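Ufm1-specific protease (Caenorhabditis elegans, PDB 5EJJ) is a thiol protease that cleaves the peptide bond at the C-terminal glycine of the ubiquitin-like modifier ufm-1, releasing it from target proteins. Local coordinates at residues I6-M11 / R105-F110; Q13-L18 / R100-R105; T31-F36 / L79-Q84; V49-A54 / L325-S330. All coordinates share one frame; numbering follows the deposited sequence.

Contact 1: I6-M11 / R105-F110; sequences IDAQAM and RSISEF
The ring of Phe-110 is met obliquely by two side chains of segment 6-11, Ile-6 and Met-11. Ile-6 CG2 touches Phe-110 CE2 at 3.8 Å. Met-11 CE touches Phe-110 CD1, diagonally across the ring from CE2, at 3.7 Å. Met-11 runs straight out to its sulfur, and its last torsion (chi3 62°) folds the methyl onto the ring. Met-11 SD lies 5.2 Å from the centroid of the Phe-110 ring, a slanted Met-aromatic contact. The ring gets there because CG of Phe-110 is anti to its backbone N. Leu-95, Leu-97 and Phe-117 also pack on it. An alanine in place of Phe-110 would probably leave Ile-6 and Met-11 without their shared partner and loosen the start of helix 8-19 against helix 107-113.

Both of these helices begin here, each with an N-cap. Asp-7 OD1 accepts from Ala-10 N at 3.1 Å, the donor above the carboxylate plane. Ser-106 OG accepts from Glu-109 N in the same role. Between the two starts, Ala-8 CB rests on Ile-107 CG1 at 3.9 Å. CD1 of Ile-107 goes on to the amide of Gln-9, whose NE2 is 3.5 Å away; the two chains cross at about a right angle. A water donates to Gln-9 O and to Gln-9 OE1, and accepts from Arg-105 NH1 at 3.0 Å.

Contact 2: Q13-L18 / R100-R105; sequences QNYANL and RMLENR
Helix 8-19 meets the C-terminal end of helix 99-104, which closes in a Schellman motif with Arg-105, at positive phi, as its C-prime residue. Ser-106 N reaches back to Met-101 O, and Arg-105 N makes a weak bond to Leu-102 O. The turn sends the Arg-105 side chain, extended from CG to NE, across to the neighbouring helix. There Arg-105 NH1 donates to Gln-13 OE1 at 2.9 Å, with an N-H...O angle of 151°. The acceptor lies near the guanidinium plane, while the donor sits above the plane of the amide carbonyl. NH2 adds a weak bond to the same oxygen, so two N-H groups share OE1. Gln-13 starts anti to its backbone N and bends at chi2 (64°), which brings its amide alongside the arginine. Its NE2 gives a weak bond to Asn-17 OD1. NH2 of Arg-105 also rests 3.5 Å from Ala-16 CB.

On the inner side the contact is apolar. Leu-102 lies over one face of the Tyr-15 ring, its CG 3.6 Å above the plane and offset toward the rim, a CH-pi contact. CD2 of Leu-102 touches Tyr-15 CD2, also at 3.6 Å. Glu-103 CG approaches the ring obliquely, 4.1 Å from Tyr-15 CE1. Tyr-15 also makes an edge-to-face pair with Phe-51, and both Tyr-15 and Leu-102 reach Ile-81 of the sheet. This is helix-on-helix packing next to the sheet of the N-terminal MPN domain, with a Schellman-capped helix end pinned by its own C-prime arginine.

Contact 3: T31-F36 / L79-Q84; sequences TTIGGF and LNIDGQ
Leu-79, Ile-33 and Gly-35 carry this meeting of strands 33-40 and 74-81. Leu-79 has CG in the crowded position between its backbone N and carbonyl carbon (chi1 67°), which lays the side chain over the glycine backbone opposite. Leu-79 CD1 sits 3.7 Å from Gly-34 C, and Leu-79 CG 3.6 Å from Gly-35 N. Leu-79 CD2 lies 3.9 Å from Gly-35 CA, where a beta carbon on Gly-35 would run into it. The backbone of Gly-35 is almost fully extended, and a beta carbon there would also jam against the carbonyl O of Gly-34. The main chain adds one bond, from Leu-79 N to Gly-35 O at 3.2 Å. It is bent, 137° at the hydrogen, and the donor is above the carbonyl plane.

Ile-33 lies side by side with Ile-81, pointing the same way. Ile-33 CG2, anti to the backbone N, touches Ile-81 CD1 at 3.7 Å. That CD1 is equally near Ile-33 O. Leu-79 and Ile-81 also pack on Phe-51 and Leu-97, on the strands at the two margins of the sheet.

Past Ile-81 the chain turns back, and Gln-84 O comes to 3.4 Å from Thr-32 CG2. A water joins Thr-32 OG1 to this carbonyl. The segments belong to the two central strands of the four-stranded mixed sheet of the MPN domain: pieces 33-36 and 79-81 run antiparallel, 165° apart, beside a type I' beta turn at Ile-81 to Gln-84.

Contact 4: V49-A54 / L325-S330; sequences VLFAYA and LFNLPS
Asn-327 reaches from the loop after helix 312-325 to strand 45-53. Asn-327 CB is 4.2 Å from Leu-50 CD2. CG is anti to the carbonyl carbon (chi1 -62°), and this turns the amide to the backbone of Phe-51. Asn-327 OD1 accepts from Phe-51 N at 2.6 Å, in the carbonyl plane and on a lone pair, with an N-H...O angle of 165°. Asn-327 OD1 also lies at the edge of the Phe-51 ring, 3.5 Å from CD1 of Phe-51. At the other branch, Asn-327 ND2 donates to Phe-51 O at 3.0 Å. That bond is almost straight (174°) and in the plane of the amide. A weak bond from ND2 to Lys-324 O ties the amide back to the end of the preceding helix 312-325.

Leu-50 packs beside it. Leu-50 CD2 rests 3.7 Å from Phe-326 O, and Leu-50 CD1 meets Phe-326 CD2 at 4.0 Å, obliquely to the ring. Leu-65 of helix 59-68 touches both residues.

Strand 45-53 is at the margin of its sheet. Leu-50 and Ala-52 bond to strand 33-40, while Phe-51 turns its N-H and C=O to the loop. An alanine in place of Asn-327 would remove both amide bonds and would probably leave these buried backbone groups without good partners. The asparagine amide thus pairs with Phe-51 much as the peptide group of a further strand would, joining the MPN domain to the loop by two buried hydrogen bonds between uncharged groups.

Contacts 1, 3 and 4 are largely buried; contact 2 is partly open. Contacts 1 and 2 share helix 8-19 and Arg-105, and differ along that helix: its start is mainly apolar, while further on an arginine-amide pair lies outside a buried ring. Contacts 3 and 4 both reach the same sheet, contact 4 bringing a loop to it; backbone hydrogen bonds of Gly-34 with Ala-52 and Phe-36 with Leu-50 join them. Contact 3 is in the sheet's middle and relies on glycines and aliphatic packing. Contact 4 is at its margin and relies on side-chain-to-backbone bonds. Leu-18 of segment 13-18 packs against Ile-33 of contact 3. Asn-14 bonds Val-49 O, linking contact 2 to contact 4.

Contact 1: I6-M11 / R105-F110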
loop_
_atom_site.group_PDB
_atom_site.type_symbol
_atom_site.label_atom_id
_atom_site.label_comp_id
_atom_site.label_asym_id
_atom_site.label_seq_id
_atom_site.Cartn_x
_atom_site.Cartn_y
_atom_site.Cartn_z
ATOM N N ILE A 6 15.606 -14.070 -6.242
ATOM C CA ILE A 6 15.471 -12.635 -6.131
ATOM C C ILE A 6 14.589 -12.095 -7.258
ATOM O O ILE A 6 14.482 -12.697 -8.339
ATOM C CB ILE A 6 16.853 -11.989 -6.157
ATOM C CG1 ILE A 6 16.780 -10.512 -5.803
ATOM C CG2 ILE A 6 17.530 -12.238 -7.483
ATOM C CD1 ILE A 6 18.149 -9.854 -5.732
ATOM N N ASP A 7 13.915 -10.981 -6.993
ATOM C CA ASP A 7 13.224 -10.282 -8.058
ATOM C C ASP A 7 14.113 -9.138 -8.518
ATOM O O ASP A 7 14.057 -8.031 -7.957
ATOM C CB ASP A 7 11.877 -9.781 -7.571
ATOM C CG ASP A 7 11.022 -9.181 -8.680
ATOM O OD1 ASP A 7 11.576 -8.603 -9.642
ATOM O OD2 ASP A 7 9.773 -9.273 -8.567
ATOM N N ALA A 8 14.940 -9.413 -9.535
ATOM C CA ALA A 8 15.869 -8.420 -10.066
ATOM C C ALA A 8 15.212 -7.138 -10.609
ATOM O O ALA A 8 15.754 -6.059 -10.416
ATOM C CB ALA A 8 16.751 -9.034 -11.086
ATOM N N GLN A 9 14.062 -7.242 -11.273
ATOM C CA GLN A 9 13.378 -6.037 -11.758
ATOM C C GLN A 9 13.126 -5.116 -10.593
ATOM O O GLN A 9 13.456 -3.920 -10.643
ATOM C CB GLN A 9 12.027 -6.335 -12.422
ATOM C CG GLN A 9 12.032 -7.285 -13.627
ATOM C CD GLN A 9 12.811 -6.754 -14.832
ATOM O OE1 GLN A 9 13.452 -5.685 -14.767
ATOM N NE2 GLN A 9 12.768 -7.507 -15.945
ATOM N N ALA A 10 12.544 -5.695 -9.539
ATOM C CA ALA A 10 12.160 -4.962 -8.336
ATOM C C ALA A 10 13.381 -4.228 -7.787
ATOM O O ALA A 10 13.324 -3.023 -7.525
ATOM C CB ALA A 10 11.592 -5.902 -7.340
ATOM N N MET A 11 14.495 -4.958 -7.669
ATOM C CA MET A 11 15.789 -4.394 -7.268
ATOM C C MET A 11 16.202 -3.198 -8.108
ATOM O O MET A 11 16.471 -2.147 -7.548
ATOM C CB MET A 11 16.885 -5.445 -7.341
ATOM C CG MET A 11 18.272 -4.895 -7.023
ATOM S SD MET A 11 19.601 -6.141 -7.088
ATOM C CE MET A 11 19.537 -6.655 -8.802
ATOM N N ARG A 105 19.330 -2.121 -16.539
ATOM C CA ARG A 105 18.456 -3.152 -15.998
ATOM C C ARG A 105 18.661 -4.483 -16.710
ATOM O O ARG A 105 17.731 -5.046 -17.281
ATOM C CB ARG A 105 16.983 -2.732 -16.034
ATOM C CG ARG A 105 16.729 -1.369 -15.447
ATOM C CD ARG A 105 15.252 -1.126 -15.188
ATOM N NE ARG A 105 15.003 0.265 -14.800
ATOM C CZ ARG A 105 13.911 0.695 -14.164
ATOM N NH1 ARG A 105 12.958 -0.168 -13.817
ATOM N NH2 ARG A 105 13.778 1.988 -13.856
ATOM N N SER A 106 19.879 -4.998 -16.647
ATOM C CA SER A 106 20.182 -6.270 -17.284
ATOM C C SER A 106 20.111 -7.476 -16.357
ATOM O O SER A 106 21.083 -7.776 -15.661
ATOM C CB SER A 106 21.574 -6.220 -17.898
ATOM O OG SER A 106 21.948 -7.491 -18.393
ATOM N N ILE A 107 18.981 -8.185 -16.367
ATOM C CA ILE A 107 18.886 -9.464 -15.656
ATOM C C ILE A 107 19.980 -10.343 -16.214
ATOM O O ILE A 107 20.615 -11.128 -15.506
ATOM C CB ILE A 107 17.536 -10.156 -15.897
ATOM C CG1 ILE A 107 16.469 -9.557 -14.975
ATOM C CG2 ILE A 107 17.656 -11.675 -15.694
ATOM C CD1 ILE A 107 15.061 -10.071 -15.261
ATOM N N SER A 108 20.172 -10.160 -17.518
ATOM C CA SER A 108 21.231 -10.755 -18.321
ATOM C C SER A 108 22.609 -10.677 -17.547
ATOM O O SER A 108 23.213 -11.708 -17.196
ATOM C CB SER A 108 21.215 -10.103 -19.768
ATOM O OG SER A 108 19.945 -9.517 -20.229
ATOM N N GLU A 109 23.062 -9.462 -17.222
ATOM C CA GLU A 109 24.370 -9.263 -16.580
ATOM C C GLU A 109 24.415 -9.681 -15.113
ATOM O O GLU A 109 25.456 -10.150 -14.613
ATOM C CB GLU A 109 24.800 -7.794 -16.653
ATOM C CG GLU A 109 25.024 -7.231 -18.053
ATOM C CD GLU A 109 25.370 -5.736 -18.030
ATOM O OE1 GLU A 109 24.855 -4.973 -18.892
ATOM O OE2 GLU A 109 26.160 -5.331 -17.137
ATOM N N PHE A 110 23.294 -9.461 -14.418
ATOM C CA PHE A 110 23.175 -9.755 -12.982
ATOM C C PHE A 110 23.391 -11.240 -12.673
ATOM O O PHE A 110 23.984 -11.591 -11.654
ATOM C CB PHE A 110 21.822 -9.289 -12.415
ATOM C CG PHE A 110 21.560 -9.779 -11.014
ATOM C CD1 PHE A 110 22.046 -9.078 -9.920
ATOM C CD2 PHE A 110 20.854 -10.958 -10.790
ATOM C CE1 PHE A 110 21.821 -9.532 -8.627
ATOM C CE2 PHE A 110 20.632 -11.426 -9.490
ATOM C CZ PHE A 110 21.118 -10.714 -8.409
HETATM O O HOH W 1 13.116 -3.160 -13.637
#

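Contact 2: Q13-L18 / R100-R105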
loop_
_atom_site.group_PDB
_atom_site.type_symbol
_atom_site.label_atom_id
_atom_site.label_comp_id
_atom_site.label_asym_id
_atom_site.label_seq_id
_atom_site.Cartn_x
_atom_site.Cartn_y
_atom_site.Cartn_z
ATOM N N GLN A 13 14.456 -1.294 -10.023
ATOM C CA GLN A 13 13.537 -0.206 -9.765
ATOM C C GLN A 13 13.843 0.504 -8.450
ATOM O O GLN A 13 13.573 1.687 -8.303
ATOM C CB GLN A 13 12.118 -0.731 -9.721
ATOM C CG GLN A 13 11.117 0.353 -9.492
ATOM C CD GLN A 13 11.119 1.324 -10.624
ATOM O OE1 GLN A 13 11.281 0.931 -11.783
ATOM N NE2 GLN A 13 10.955 2.603 -10.312
ATOM N N ASN A 14 14.381 -0.211 -7.473
ATOM C CA ASN A 14 14.693 0.449 -6.223
ATOM C C ASN A 14 15.867 1.386 -6.406
ATOM O O ASN A 14 15.817 2.530 -5.961
ATOM C CB ASN A 14 14.970 -0.557 -5.123
ATOM C CG ASN A 14 13.720 -0.956 -4.357
ATOM O OD1 ASN A 14 12.612 -0.471 -4.614
ATOM N ND2 ASN A 14 13.900 -1.862 -3.405
ATOM N N TYR A 15 16.911 0.903 -7.079
ATOM C CA TYR A 15 18.061 1.733 -7.444
ATOM C C TYR A 15 17.604 2.939 -8.235
ATOM O O TYR A 15 18.084 4.061 -8.033
ATOM C CB TYR A 15 19.040 0.965 -8.306
ATOM C CG TYR A 15 20.270 1.769 -8.657
ATOM C CD1 TYR A 15 20.292 2.583 -9.778
ATOM C CD2 TYR A 15 21.423 1.696 -7.871
ATOM C CE1 TYR A 15 21.417 3.319 -10.110
ATOM C CE2 TYR A 15 22.560 2.425 -8.191
ATOM C CZ TYR A 15 22.552 3.246 -9.318
ATOM O OH TYR A 15 23.681 3.986 -9.655
ATOM N N ALA A 16 16.691 2.680 -9.163
ATOM C CA ALA A 16 16.057 3.729 -9.922
ATOM C C ALA A 16 15.535 4.797 -8.980
ATOM O O ALA A 16 15.865 5.970 -9.148
ATOM C CB ALA A 16 14.932 3.159 -10.787
ATOM N N ASN A 17 14.746 4.397 -7.983
ATOM C CA ASN A 17 14.079 5.370 -7.113
ATOM C C ASN A 17 15.038 6.192 -6.235
ATOM O O ASN A 17 14.817 7.376 -6.014
ATOM C CB ASN A 17 13.037 4.702 -6.220
ATOM C CG ASN A 17 11.940 4.063 -6.997
ATOM O OD1 ASN A 17 12.053 3.924 -8.203
ATOM N ND2 ASN A 17 10.860 3.660 -6.319
ATOM N N LEU A 18 16.083 5.552 -5.723
ATOM C CA LEU A 18 17.045 6.250 -4.893
ATOM C C LEU A 18 17.710 7.298 -5.745
ATOM O O LEU A 18 17.827 8.466 -5.354
ATOM C CB LEU A 18 18.123 5.300 -4.390
ATOM C CG LEU A 18 19.150 5.965 -3.482
ATOM C CD1 LEU A 18 18.444 6.562 -2.286
ATOM C CD2 LEU A 18 20.179 4.949 -3.051
ATOM N N ARG A 100 26.367 -0.036 -14.835
ATOM C CA ARG A 100 25.926 -0.394 -16.176
ATOM C C ARG A 100 24.672 -1.231 -15.995
ATOM O O ARG A 100 23.584 -0.859 -16.445
ATOM C CB ARG A 100 27.010 -1.224 -16.896
ATOM C CG ARG A 100 27.084 -1.049 -18.424
ATOM C CD ARG A 100 27.146 -2.391 -19.184
ATOM N NE ARG A 100 28.225 -3.284 -18.731
ATOM C CZ ARG A 100 28.531 -4.472 -19.282
ATOM N NH1 ARG A 100 27.852 -4.931 -20.332
ATOM N NH2 ARG A 100 29.527 -5.210 -18.786
ATOM N N MET A 101 24.857 -2.354 -15.303
ATOM C CA MET A 101 23.819 -3.339 -15.040
ATOM C C MET A 101 22.559 -2.695 -14.492
ATOM O O MET A 101 21.447 -2.947 -14.972
ATOM C CB MET A 101 24.364 -4.343 -14.033
ATOM C CG MET A 101 23.363 -5.308 -13.458
ATOM S SD MET A 101 23.974 -5.893 -11.870
ATOM C CE MET A 101 25.549 -6.610 -12.329
ATOM N N LEU A 102 22.753 -1.844 -13.491
ATOM C CA LEU A 102 21.654 -1.179 -12.816
ATOM C C LEU A 102 20.863 -0.250 -13.732
ATOM O O LEU A 102 19.635 -0.322 -13.801
ATOM C CB LEU A 102 22.179 -0.404 -11.605
ATOM C CG LEU A 102 22.039 -1.049 -10.218
ATOM C CD1 LEU A 102 21.551 -2.493 -10.311
ATOM C CD2 LEU A 102 23.340 -0.975 -9.436
ATOM N N GLU A 103 21.563 0.634 -14.432
ATOM C CA GLU A 103 20.875 1.637 -15.223
ATOM C C GLU A 103 20.259 1.026 -16.489
ATOM O O GLU A 103 19.169 1.411 -16.903
ATOM C CB GLU A 103 21.792 2.839 -15.468
ATOM C CG GLU A 103 22.098 3.578 -14.141
ATOM C CD GLU A 103 23.084 4.757 -14.256
ATOM O OE1 GLU A 103 23.521 5.078 -15.389
ATOM O OE2 GLU A 103 23.417 5.363 -13.198
ATOM N N ASN A 104 20.922 0.027 -17.059
ATOM C CA ASN A 104 20.368 -0.707 -18.203
ATOM C C ASN A 104 19.306 -1.724 -17.812
ATOM O O ASN A 104 18.507 -2.142 -18.653
ATOM C CB ASN A 104 21.482 -1.437 -18.963
ATOM C CG ASN A 104 22.476 -0.483 -19.599
ATOM O OD1 ASN A 104 22.108 0.612 -20.052
ATOM N ND2 ASN A 104 23.751 -0.886 -19.622
ATOM N N ARG A 105 19.330 -2.121 -16.539
ATOM C CA ARG A 105 18.456 -3.152 -15.998
ATOM C C ARG A 105 18.661 -4.483 -16.710
ATOM O O ARG A 105 17.731 -5.046 -17.281
ATOM C CB ARG A 105 16.983 -2.732 -16.034
ATOM C CG ARG A 105 16.729 -1.369 -15.447
ATOM C CD ARG A 105 15.252 -1.126 -15.188
ATOM N NE ARG A 105 15.003 0.265 -14.800
ATOM C CZ ARG A 105 13.911 0.695 -14.164
ATOM N NH1 ARG A 105 12.958 -0.168 -13.817
ATOM N NH2 ARG A 105 13.778 1.988 -13.856
#

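Contact 3: T31-F36 / L79-Q84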
loop_
_atom_site.group_PDB
_atom_site.type_symbol
_atom_site.label_atom_id
_atom_site.label_comp_id
_atom_site.label_asym_id
_atom_site.label_seq_id
_atom_site.Cartn_x
_atom_site.Cartn_y
_atom_site.Cartn_z
ATOM N N THR A 31 28.329 10.342 -1.435
ATOM C CA THR A 31 29.272 10.011 -2.507
ATOM C C THR A 31 28.789 8.812 -3.333
ATOM O O THR A 31 27.944 8.952 -4.220
ATOM C CB THR A 31 30.716 9.727 -1.962
ATOM O OG1 THR A 31 30.718 8.564 -1.118
ATOM C CG2 THR A 31 31.266 10.934 -1.182
ATOM N N THR A 32 29.328 7.633 -3.020
ATOM C CA THR A 32 28.968 6.391 -3.697
ATOM C C THR A 32 27.660 5.806 -3.150
ATOM O O THR A 32 26.996 6.412 -2.311
ATOM C CB THR A 32 30.056 5.336 -3.494
ATOM O OG1 THR A 32 30.052 4.911 -2.124
ATOM C CG2 THR A 32 31.419 5.897 -3.834
ATOM N N ILE A 33 27.311 4.609 -3.612
ATOM C CA ILE A 33 26.063 3.958 -3.225
ATOM C C ILE A 33 26.288 2.482 -2.882
ATOM O O ILE A 33 26.931 1.745 -3.641
ATOM C CB ILE A 33 25.016 4.095 -4.348
ATOM C CG1 ILE A 33 24.425 5.503 -4.340
ATOM C CG2 ILE A 33 23.931 3.076 -4.199
ATOM C CD1 ILE A 33 23.428 5.775 -5.444
ATOM N N GLY A 34 25.772 2.061 -1.726
ATOM C CA GLY A 34 25.852 0.671 -1.297
ATOM C C GLY A 34 24.457 0.215 -0.931
ATOM O O GLY A 34 23.485 0.824 -1.384
ATOM N N GLY A 35 24.329 -0.836 -0.123
ATOM C CA GLY A 35 23.010 -1.166 0.400
ATOM C C GLY A 35 22.824 -2.448 1.185
ATOM O O GLY A 35 23.744 -3.254 1.306
ATOM N N PHE A 36 21.615 -2.637 1.708
ATOM C CA PHE A 36 21.275 -3.864 2.434
ATOM C C PHE A 36 20.270 -4.759 1.690
ATOM O O PHE A 36 19.431 -4.273 0.923
ATOM C CB PHE A 36 20.753 -3.537 3.834
ATOM C CG PHE A 36 21.483 -2.419 4.494
ATOM C CD1 PHE A 36 20.954 -1.134 4.486
ATOM C CD2 PHE A 36 22.711 -2.641 5.106
ATOM C CE1 PHE A 36 21.624 -0.088 5.101
ATOM C CE2 PHE A 36 23.394 -1.605 5.718
ATOM C CZ PHE A 36 22.848 -0.324 5.718
ATOM N N LEU A 79 25.315 -5.356 -0.483
ATOM C CA LEU A 79 25.636 -5.263 -1.888
ATOM C C LEU A 79 26.792 -4.319 -2.126
ATOM O O LEU A 79 26.981 -3.357 -1.384
ATOM C CB LEU A 79 24.393 -4.868 -2.706
ATOM C CG LEU A 79 23.811 -3.464 -2.494
ATOM C CD1 LEU A 79 24.384 -2.470 -3.483
ATOM C CD2 LEU A 79 22.302 -3.489 -2.588
ATOM N N ASN A 80 27.562 -4.627 -3.168
ATOM C CA ASN A 80 28.690 -3.817 -3.592
ATOM C C ASN A 80 28.545 -3.392 -5.040
ATOM O O ASN A 80 28.521 -4.235 -5.933
ATOM C CB ASN A 80 29.976 -4.612 -3.456
ATOM C CG ASN A 80 31.182 -3.725 -3.406
ATOM O OD1 ASN A 80 31.075 -2.515 -3.634
ATOM N ND2 ASN A 80 32.344 -4.311 -3.096
ATOM N N ILE A 81 28.454 -2.091 -5.278
ATOM C CA ILE A 81 28.322 -1.585 -6.640
ATOM C C ILE A 81 29.646 -1.091 -7.236
ATOM O O ILE A 81 30.264 -0.153 -6.715
ATOM C CB ILE A 81 27.329 -0.434 -6.708
ATOM C CG1 ILE A 81 25.950 -0.879 -6.244
ATOM C CG2 ILE A 81 27.246 0.102 -8.121
ATOM C CD1 ILE A 81 24.914 0.225 -6.407
ATOM N N ASP A 82 30.062 -1.721 -8.334
ATOM C CA ASP A 82 31.278 -1.352 -9.055
ATOM C C ASP A 82 32.524 -1.553 -8.202
ATOM O O ASP A 82 33.535 -0.899 -8.411
ATOM C CB ASP A 82 31.200 0.093 -9.557
ATOM C CG ASP A 82 30.255 0.256 -10.737
ATOM O OD1 ASP A 82 30.306 -0.596 -11.660
ATOM O OD2 ASP A 82 29.472 1.240 -10.748
ATOM N N GLY A 83 32.440 -2.449 -7.229
ATOM C CA GLY A 83 33.559 -2.720 -6.350
ATOM C C GLY A 83 34.011 -1.542 -5.496
ATOM O O GLY A 83 34.978 -1.652 -4.738
ATOM N N GLN A 84 33.321 -0.413 -5.595
ATOM C CA GLN A 84 33.768 0.767 -4.868
ATOM C C GLN A 84 32.662 1.421 -4.033
ATOM O O GLN A 84 32.392 2.625 -4.142
ATOM C CB GLN A 84 34.441 1.776 -5.817
ATOM C CG GLN A 84 33.676 2.046 -7.108
ATOM C CD GLN A 84 34.110 3.335 -7.795
ATOM O OE1 GLN A 84 34.083 4.413 -7.193
ATOM N NE2 GLN A 84 34.512 3.228 -9.064
HETATM O O HOH W 2 32.965 3.725 -1.316
#

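Contact 4: V49-A54 / L325-S330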
loop_
_atom_site.group_PDB
_atom_site.type_symbol
_atom_site.label_atom_id
_atom_site.label_comp_id
_atom_site.label_asym_id
_atom_site.label_seq_id
_atom_site.Cartn_x
_atom_site.Cartn_y
_atom_site.Cartn_z
ATOM N N VAL A 49 15.585 -5.206 -1.672
ATOM C CA VAL A 49 16.936 -4.710 -1.821
ATOM C C VAL A 49 16.927 -3.203 -1.600
ATOM O O VAL A 49 16.320 -2.451 -2.358
ATOM C CB VAL A 49 17.517 -5.073 -3.174
ATOM C CG1 VAL A 49 18.907 -4.506 -3.295
ATOM C CG2 VAL A 49 17.556 -6.578 -3.322
ATOM N N LEU A 50 17.564 -2.756 -0.528
ATOM C CA LEU A 50 17.530 -1.332 -0.219
ATOM C C LEU A 50 18.872 -0.639 -0.441
ATOM O O LEU A 50 19.871 -0.967 0.201
ATOM C CB LEU A 50 17.005 -1.097 1.184
ATOM C CG LEU A 50 15.532 -1.482 1.318
ATOM C CD1 LEU A 50 15.049 -1.337 2.776
ATOM C CD2 LEU A 50 14.652 -0.680 0.337
ATOM N N PHE A 51 18.885 0.312 -1.373
ATOM C CA PHE A 51 20.096 1.047 -1.703
ATOM C C PHE A 51 20.250 2.284 -0.815
ATOM O O PHE A 51 19.257 2.881 -0.367
ATOM C CB PHE A 51 20.077 1.446 -3.180
ATOM C CG PHE A 51 20.137 0.288 -4.114
ATOM C CD1 PHE A 51 18.981 -0.247 -4.645
ATOM C CD2 PHE A 51 21.346 -0.283 -4.454
ATOM C CE1 PHE A 51 19.030 -1.334 -5.516
ATOM C CE2 PHE A 51 21.406 -1.384 -5.320
ATOM C CZ PHE A 51 20.249 -1.908 -5.847
ATOM N N ALA A 52 21.501 2.666 -0.569
ATOM C CA ALA A 52 21.811 3.840 0.242
ATOM C C ALA A 52 23.187 4.423 -0.087
ATOM O O ALA A 52 24.139 3.677 -0.378
ATOM C CB ALA A 52 21.751 3.492 1.711
ATOM N N TYR A 53 23.281 5.757 -0.032
ATOM C CA TYR A 53 24.564 6.450 -0.110
ATOM C C TYR A 53 25.360 6.187 1.170
ATOM O O TYR A 53 24.787 5.822 2.195
ATOM C CB TYR A 53 24.353 7.945 -0.299
ATOM C CG TYR A 53 23.656 8.328 -1.585
ATOM C CD1 TYR A 53 22.284 8.473 -1.631
ATOM C CD2 TYR A 53 24.374 8.561 -2.750
ATOM C CE1 TYR A 53 21.638 8.842 -2.802
ATOM C CE2 TYR A 53 23.738 8.925 -3.929
ATOM C CZ TYR A 53 22.368 9.068 -3.947
ATOM O OH TYR A 53 21.715 9.438 -5.111
ATOM N N ALA A 54 26.673 6.378 1.117
ATOM C CA ALA A 54 27.550 5.924 2.193
ATOM C C ALA A 54 27.231 6.490 3.573
ATOM O O ALA A 54 27.511 5.823 4.576
ATOM C CB ALA A 54 28.999 6.165 1.835
ATOM N N LEU A 325 15.060 6.189 2.386
ATOM C CA LEU A 325 15.525 5.048 3.150
ATOM C C LEU A 325 14.947 3.761 2.596
ATOM O O LEU A 325 15.658 2.748 2.484
ATOM C CB LEU A 325 15.159 5.201 4.613
ATOM C CG LEU A 325 16.004 6.199 5.392
ATOM C CD1 LEU A 325 15.453 6.327 6.810
ATOM C CD2 LEU A 325 17.450 5.745 5.412
ATOM N N PHE A 326 13.668 3.816 2.224
ATOM C CA PHE A 326 12.967 2.654 1.698
ATOM C C PHE A 326 12.894 2.610 0.172
ATOM O O PHE A 326 12.101 1.854 -0.394
ATOM C CB PHE A 326 11.582 2.560 2.318
ATOM C CG PHE A 326 11.628 2.255 3.768
ATOM C CD1 PHE A 326 11.199 3.181 4.703
ATOM C CD2 PHE A 326 12.174 1.058 4.207
ATOM C CE1 PHE A 326 11.288 2.902 6.035
ATOM C CE2 PHE A 326 12.261 0.774 5.533
ATOM C CZ PHE A 326 11.827 1.687 6.449
ATOM N N ASN A 327 13.748 3.407 -0.473
ATOM C CA ASN A 327 13.821 3.528 -1.926
ATOM C C ASN A 327 12.447 3.679 -2.551
ATOM O O ASN A 327 12.148 3.024 -3.552
ATOM C CB ASN A 327 14.542 2.347 -2.562
ATOM C CG ASN A 327 15.983 2.225 -2.116
ATOM O OD1 ASN A 327 16.656 1.242 -2.426
ATOM N ND2 ASN A 327 16.465 3.208 -1.376
ATOM N N LEU A 328 11.601 4.505 -1.946
ATOM C CA LEU A 328 10.318 4.814 -2.544
ATOM C C LEU A 328 10.528 5.836 -3.658
ATOM O O LEU A 328 11.584 6.474 -3.725
ATOM C CB LEU A 328 9.368 5.347 -1.489
ATOM C CG LEU A 328 9.212 4.397 -0.309
ATOM C CD1 LEU A 328 8.200 4.943 0.710
ATOM C CD2 LEU A 328 8.811 3.036 -0.809
ATOM N N PRO A 329 9.540 5.983 -4.558
ATOM C CA PRO A 329 9.710 6.920 -5.676
ATOM C C PRO A 329 9.267 8.327 -5.288
ATOM O O PRO A 329 8.332 8.463 -4.494
ATOM C CB PRO A 329 8.785 6.343 -6.743
ATOM C CG PRO A 329 7.668 5.692 -5.959
ATOM C CD PRO A 329 8.266 5.241 -4.641
ATOM N N SER A 330 9.917 9.347 -5.845
ATOM C CA SER A 330 9.706 10.744 -5.430
ATOM C C SER A 330 8.618 11.505 -6.195
ATOM O O SER A 330 8.230 12.599 -5.818
ATOM C CB SER A 330 11.011 11.505 -5.539
ATOM O OG SER A 330 11.528 11.383 -6.848
#